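Local coordinates for putative membrane protein (Yersinia pestis CO92, PDB 5TF3) that is of unknown function, a mostly helical member of the DUF1198 family and a putative membrane protein, at residues D5-I13 / I40-V51. Residues are numbered along the deposited sequence; the frame is centred on the assembly and turned at random. Where two conformers were deposited one is given.
Sequences DTRKAIDTI and IRSTSNGSAEEV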
ATOM      1  N   ASP A   5     -11.657  -3.920  15.493  1.00 32.57           N
ATOM      2  CA  ASP A   5     -10.868  -2.996  14.671  1.00 35.30           C
ATOM      3  C   ASP A   5     -10.197  -3.715  13.503  1.00 31.74           C
ATOM      4  O   ASP A   5     -10.036  -3.133  12.425  1.00 33.98           O
ATOM      5  CB  ASP A   5      -9.801  -2.285  15.507  1.00 38.10           C
ATOM      6  CG  ASP A   5     -10.376  -1.319  16.524  1.00 52.46           C
ATOM      7  OD1 ASP A   5     -11.550  -0.922  16.393  1.00 58.56           O
ATOM      8  OD2 ASP A   5      -9.635  -0.956  17.464  1.00 57.20           O
ATOM      9  N   THR A   6      -9.761  -4.965  13.708  1.00 33.02           N
ATOM     10  CA  THR A   6      -9.140  -5.736  12.628  1.00 31.53           C
ATOM     11  C   THR A   6     -10.104  -5.942  11.460  1.00 34.82           C
ATOM     12  O   THR A   6      -9.736  -5.740  10.294  1.00 32.28           O
ATOM     13  CB  THR A   6      -8.651  -7.094  13.148  1.00 36.40           C
ATOM     14  OG1 THR A   6      -7.641  -6.899  14.142  1.00 36.60           O
ATOM     15  CG2 THR A   6      -8.058  -7.923  12.009  1.00 35.50           C
ATOM     16  N   ARG A   7     -11.344  -6.357  11.745  0.55 38.08           N
ATOM     17  CA  ARG A   7     -12.297  -6.554  10.655  0.55 35.05           C
ATOM     18  C   ARG A   7     -12.669  -5.226  10.002  0.55 34.19           C
ATOM     19  O   ARG A   7     -12.867  -5.166   8.783  0.55 33.70           O
ATOM     20  CB  ARG A   7     -13.557  -7.274  11.148  0.55 41.20           C
ATOM     21  CG  ARG A   7     -13.381  -8.752  11.541  0.55 46.16           C
ATOM     22  CD  ARG A   7     -12.682  -9.619  10.477  0.55 45.84           C
ATOM     23  NE  ARG A   7     -13.040  -9.271   9.105  0.55 45.05           N
ATOM     24  CZ  ARG A   7     -12.459  -9.798   8.037  0.55 45.62           C
ATOM     25  NH1 ARG A   7     -12.829  -9.415   6.821  0.55 47.25           N
ATOM     26  NH2 ARG A   7     -11.510 -10.713   8.188  0.55 46.05           N
ATOM     27  N   LYS A   8     -12.773  -4.149  10.790  1.00 34.46           N
ATOM     28  CA  LYS A   8     -13.110  -2.856  10.201  1.00 40.79           C
ATOM     29  C   LYS A   8     -12.008  -2.379   9.271  1.00 32.11           C
ATOM     30  O   LYS A   8     -12.286  -1.899   8.168  1.00 33.55           O
ATOM     31  CB  LYS A   8     -13.369  -1.813  11.287  1.00 49.66           C
ATOM     32  CG  LYS A   8     -13.698  -0.432  10.725  1.00 55.64           C
ATOM     33  CD  LYS A   8     -14.027   0.571  11.827  1.00 63.01           C
ATOM     34  CE  LYS A   8     -14.474   1.908  11.236  1.00 67.79           C
ATOM     35  NZ  LYS A   8     -14.847   2.887  12.308  1.00 70.59           N
ATOM     36  N   ALA A   9     -10.750  -2.502   9.700  1.00 33.87           N
ATOM     37  CA  ALA A   9      -9.636  -2.091   8.847  1.00 31.36           C
ATOM     38  C   ALA A   9      -9.610  -2.890   7.553  1.00 30.78           C
ATOM     39  O   ALA A   9      -9.414  -2.329   6.464  1.00 35.24           O
ATOM     40  CB  ALA A   9      -8.314  -2.244   9.607  1.00 30.43           C
ATOM     41  N   ILE A  10      -9.783  -4.209   7.647  1.00 28.65           N
ATOM     42  CA  ILE A  10      -9.783  -5.040   6.448  1.00 26.72           C
ATOM     43  C   ILE A  10     -10.938  -4.647   5.540  1.00 27.96           C
ATOM     44  O   ILE A  10     -10.752  -4.414   4.341  1.00 28.87           O
ATOM     45  CB  ILE A  10      -9.837  -6.529   6.830  1.00 33.47           C
ATOM     46  CG1 ILE A  10      -8.529  -6.936   7.512  1.00 34.24           C
ATOM     47  CG2 ILE A  10     -10.093  -7.402   5.601  1.00 34.17           C
ATOM     48  CD1 ILE A  10      -8.641  -8.249   8.254  1.00 35.42           C
ATOM     49  N   ASP A  11     -12.140  -4.504   6.108  1.00 28.42           N
ATOM     50  CA  ASP A  11     -13.296  -4.165   5.280  1.00 31.18           C
ATOM     51  C   ASP A  11     -13.138  -2.791   4.627  1.00 30.90           C
ATOM     52  O   ASP A  11     -13.414  -2.634   3.434  1.00 31.38           O
ATOM     53  CB  ASP A  11     -14.569  -4.230   6.117  1.00 41.65           C
ATOM     54  CG  ASP A  11     -14.907  -5.659   6.546  1.00 56.93           C
ATOM     55  OD1 ASP A  11     -14.489  -6.616   5.846  1.00 62.45           O
ATOM     56  OD2 ASP A  11     -15.581  -5.826   7.585  1.00 64.03           O
ATOM     57  N   THR A  12     -12.691  -1.796   5.392  0.50 31.73           N
ATOM     58  CA  THR A  12     -12.590  -0.438   4.861  0.50 33.96           C
ATOM     59  C   THR A  12     -11.596  -0.365   3.704  0.50 31.41           C
ATOM     60  O   THR A  12     -11.888   0.232   2.659  0.50 29.70           O
ATOM     61  CB  THR A  12     -12.197   0.529   5.979  0.50 35.02           C
ATOM     62  OG1 THR A  12     -13.132   0.416   7.060  0.50 39.60           O
ATOM     63  CG2 THR A  12     -12.213   1.953   5.471  0.50 36.00           C
ATOM     64  N   ILE A  13     -10.423  -0.979   3.861  1.00 28.94           N
ATOM     65  CA  ILE A  13      -9.420  -0.933   2.793  1.00 31.10           C
ATOM     66  C   ILE A  13      -9.864  -1.760   1.592  1.00 34.85           C
ATOM     67  O   ILE A  13      -9.718  -1.332   0.439  1.00 31.59           O
ATOM     68  CB  ILE A  13      -8.038  -1.386   3.288  1.00 33.26           C
ATOM     69  CG1 ILE A  13      -7.570  -0.519   4.446  1.00 33.96           C
ATOM     70  CG2 ILE A  13      -7.014  -1.255   2.156  1.00 31.94           C
ATOM     71  CD1 ILE A  13      -6.440  -1.164   5.217  1.00 38.08           C
ATOM     72  N   ILE A  40      -3.743  -1.368  12.307  1.00 34.87           N
ATOM     73  CA  ILE A  40      -5.180  -1.593  12.455  1.00 36.87           C
ATOM     74  C   ILE A  40      -5.827  -0.427  13.186  1.00 39.24           C
ATOM     75  O   ILE A  40      -6.908   0.045  12.807  1.00 37.12           O
ATOM     76  CB  ILE A  40      -5.430  -2.917  13.203  1.00 39.05           C
ATOM     77  CG1 ILE A  40      -5.112  -4.116  12.306  1.00 41.03           C
ATOM     78  CG2 ILE A  40      -6.824  -2.956  13.773  1.00 42.49           C
ATOM     79  CD1 ILE A  40      -5.540  -3.959  10.904  1.00 47.54           C
ATOM     80  N   ARG A  41      -5.192   0.032  14.267  1.00 43.34           N
ATOM     81  CA  ARG A  41      -5.783   1.110  15.050  1.00 47.68           C
ATOM     82  C   ARG A  41      -5.837   2.402  14.251  1.00 49.10           C
ATOM     83  O   ARG A  41      -6.820   3.142  14.332  1.00 50.90           O
ATOM     84  CB  ARG A  41      -5.018   1.329  16.353  1.00 48.19           C
ATOM     85  CG  ARG A  41      -5.663   2.423  17.204  1.00 56.83           C
ATOM     86  CD  ARG A  41      -5.046   2.536  18.583  1.00 64.53           C
ATOM     87  NE  ARG A  41      -3.606   2.681  18.469  1.00 69.07           N
ATOM     88  CZ  ARG A  41      -2.723   1.826  18.971  1.00 67.55           C
ATOM     89  NH1 ARG A  41      -3.129   0.760  19.660  1.00 65.72           N
ATOM     90  NH2 ARG A  41      -1.428   2.052  18.785  1.00 65.30           N
ATOM     91  N   SER A  42      -4.797   2.691  13.465  1.00 54.71           N
ATOM     92  CA  SER A  42      -4.822   3.938  12.708  1.00 57.83           C
ATOM     93  C   SER A  42      -5.809   3.857  11.546  1.00 50.56           C
ATOM     94  O   SER A  42      -6.409   4.869  11.170  1.00 51.39           O
ATOM     95  CB  SER A  42      -3.414   4.305  12.222  1.00 61.47           C
ATOM     96  OG  SER A  42      -3.146   3.794  10.926  1.00 67.58           O
ATOM     97  N   THR A  43      -6.023   2.667  10.991  1.00 46.20           N
ATOM     98  CA  THR A  43      -6.920   2.549   9.848  1.00 44.80           C
ATOM     99  C   THR A  43      -8.385   2.474  10.264  1.00 51.92           C
ATOM    100  O   THR A  43      -9.259   2.938   9.527  1.00 61.15           O
ATOM    101  CB  THR A  43      -6.549   1.318   9.016  1.00 47.17           C
ATOM    102  OG1 THR A  43      -5.175   1.410   8.612  1.00 50.30           O
ATOM    103  CG2 THR A  43      -7.409   1.237   7.781  1.00 50.07           C
ATOM    104  N   SER A  44      -8.685   1.896  11.425  1.00 52.03           N
ATOM    105  CA  SER A  44     -10.082   1.812  11.833  1.00 52.13           C
ATOM    106  C   SER A  44     -10.566   3.104  12.482  1.00 58.75           C
ATOM    107  O   SER A  44     -11.768   3.389  12.462  1.00 63.97           O
ATOM    108  CB  SER A  44     -10.283   0.620  12.773  1.00 54.00           C
ATOM    109  OG  SER A  44      -9.455   0.732  13.917  1.00 59.70           O
ATOM    110  N   ASN A  45      -9.658   3.902  13.035  1.00 65.28           N
ATOM    111  CA  ASN A  45     -10.016   5.142  13.716  1.00 78.92           C
ATOM    112  C   ASN A  45      -9.715   6.384  12.894  1.00 83.55           C
ATOM    113  O   ASN A  45      -9.959   7.500  13.372  1.00 87.72           O
ATOM    114  CB  ASN A  45      -9.281   5.247  15.058  1.00 83.10           C
ATOM    115  CG  ASN A  45      -9.793   4.255  16.085  1.00 85.30           C
ATOM    116  OD1 ASN A  45     -10.626   4.593  16.928  1.00 91.49           O
ATOM    117  ND2 ASN A  45      -9.294   3.024  16.022  1.00 80.41           N
ATOM    118  N   GLY A  46      -9.187   6.225  11.680  1.00 79.10           N
ATOM    119  CA  GLY A  46      -8.719   7.347  10.903  1.00 79.35           C
ATOM    120  C   GLY A  46      -9.759   7.849   9.918  1.00 76.30           C
ATOM    121  O   GLY A  46     -10.782   7.214   9.659  1.00 73.91           O
ATOM    122  N   SER A  47      -9.473   9.026   9.371  1.00 76.08           N
ATOM    123  CA  SER A  47     -10.333   9.623   8.367  1.00 78.70           C
ATOM    124  C   SER A  47     -10.241   8.824   7.076  1.00 75.95           C
ATOM    125  O   SER A  47      -9.455   7.881   6.947  1.00 73.27           O
ATOM    126  CB  SER A  47      -9.934  11.073   8.118  1.00 86.73           C
ATOM    127  OG  SER A  47      -8.705  11.126   7.414  1.00 88.46           O
ATOM    128  N   ALA A  48     -11.053   9.218   6.098  1.00 79.81           N
ATOM    129  CA  ALA A  48     -10.914   8.635   4.773  1.00 78.24           C
ATOM    130  C   ALA A  48      -9.507   8.848   4.225  1.00 80.73           C
ATOM    131  O   ALA A  48      -9.006   8.009   3.470  1.00 83.06           O
ATOM    132  CB  ALA A  48     -11.962   9.219   3.830  1.00 78.89           C
ATOM    133  N   GLU A  49      -8.841   9.940   4.624  1.00 76.12           N
ATOM    134  CA  GLU A  49      -7.475  10.177   4.166  1.00 74.04           C
ATOM    135  C   GLU A  49      -6.494   9.158   4.734  1.00 70.59           C
ATOM    136  O   GLU A  49      -5.524   8.793   4.059  1.00 67.27           O
ATOM    137  CB  GLU A  49      -7.035  11.593   4.529  1.00 79.12           C
ATOM    138  CG  GLU A  49      -7.637  12.676   3.647  1.00 88.91           C
ATOM    139  CD  GLU A  49      -7.370  14.086   4.173  1.00101.76           C
ATOM    140  OE1 GLU A  49      -7.033  14.236   5.372  1.00105.69           O
ATOM    141  OE2 GLU A  49      -7.498  15.050   3.385  1.00105.57           O
ATOM    142  N   GLU A  50      -6.722   8.684   5.961  1.00 71.29           N
ATOM    143  CA  GLU A  50      -5.824   7.686   6.535  1.00 73.58           C
ATOM    144  C   GLU A  50      -6.005   6.326   5.873  1.00 64.55           C
ATOM    145  O   GLU A  50      -5.054   5.538   5.800  1.00 65.65           O
ATOM    146  CB  GLU A  50      -6.052   7.581   8.044  1.00 86.71           C
ATOM    147  CG  GLU A  50      -5.006   6.749   8.783  1.00 94.60           C
ATOM    148  CD  GLU A  50      -3.652   7.443   8.870  1.00100.87           C
ATOM    149  OE1 GLU A  50      -3.587   8.666   8.624  1.00104.19           O
ATOM    150  OE2 GLU A  50      -2.651   6.763   9.186  1.00102.23           O
ATOM    151  N   VAL A  51      -7.215   6.032   5.397  1.00 53.13           N
ATOM    152  CA  VAL A  51      -7.449   4.806   4.648  1.00 48.27           C
ATOM    153  C   VAL A  51      -6.752   4.869   3.294  1.00 47.46           C
ATOM    154  O   VAL A  51      -6.218   3.862   2.806  1.00 44.32           O
ATOM    155  CB  VAL A  51      -8.965   4.571   4.510  1.00 47.50           C
ATOM    156  CG1 VAL A  51      -9.251   3.342   3.676  1.00 45.01           C
ATOM    157  CG2 VAL A  51      -9.602   4.460   5.896  1.00 49.29           C
TER
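Lys8 runs fully extended from a CG set anti to the backbone N (chi1 179°), and this straight chain carries its ammonium to the C-terminal end of helix 33-45, while Ser44 OG is folded back between its own backbone N and carbonyl carbon (chi1 58°). The lysine NZ donates to Ser44 O at 3.1 Å, in the carbonyl plane. A long cationic side chain suits this spot: its methylenes pass alongside Ser44 CB before the charge meets a carbonyl near a helix end, where the dipole would probably favour it. Bent back onto its own helix, Ser44 OG donates to Ile40 O at 2.9 Å, on the face opposite that used by Ser44 N, so a small buried hydroxyl is satisfied within its own helix yet still packs against Asp5 CB.

The helices come close at Ala9, whose CA lies 4.9 Å from that of Ser44. Its lone methyl lets Ile40 reach in, CD1 to Ala9 CB being 3.5 Å, while the other branch, CG2, rests against the backbone of Asp5 and Thr6. Farther along, Thr43 spends its hydroxyl on Phe39 O and leaves CG2 for Ile13 CD1, 3.6 Å away, the side chains roughly perpendicular. In the conformer given, Thr12 OG1 bonds back to Lys8 O while CG2 faces both methyls of branched Val51.

The 5-13 part of helix 2-17 crosses the 40-45 part of helix 33-45 at 64° and goes on to helix 48-65, which Ile13 touches through Ala54 and Val58; helix 22-29 adds Leu28 against Ile10 and Ile40, and Ile24 against Ile13.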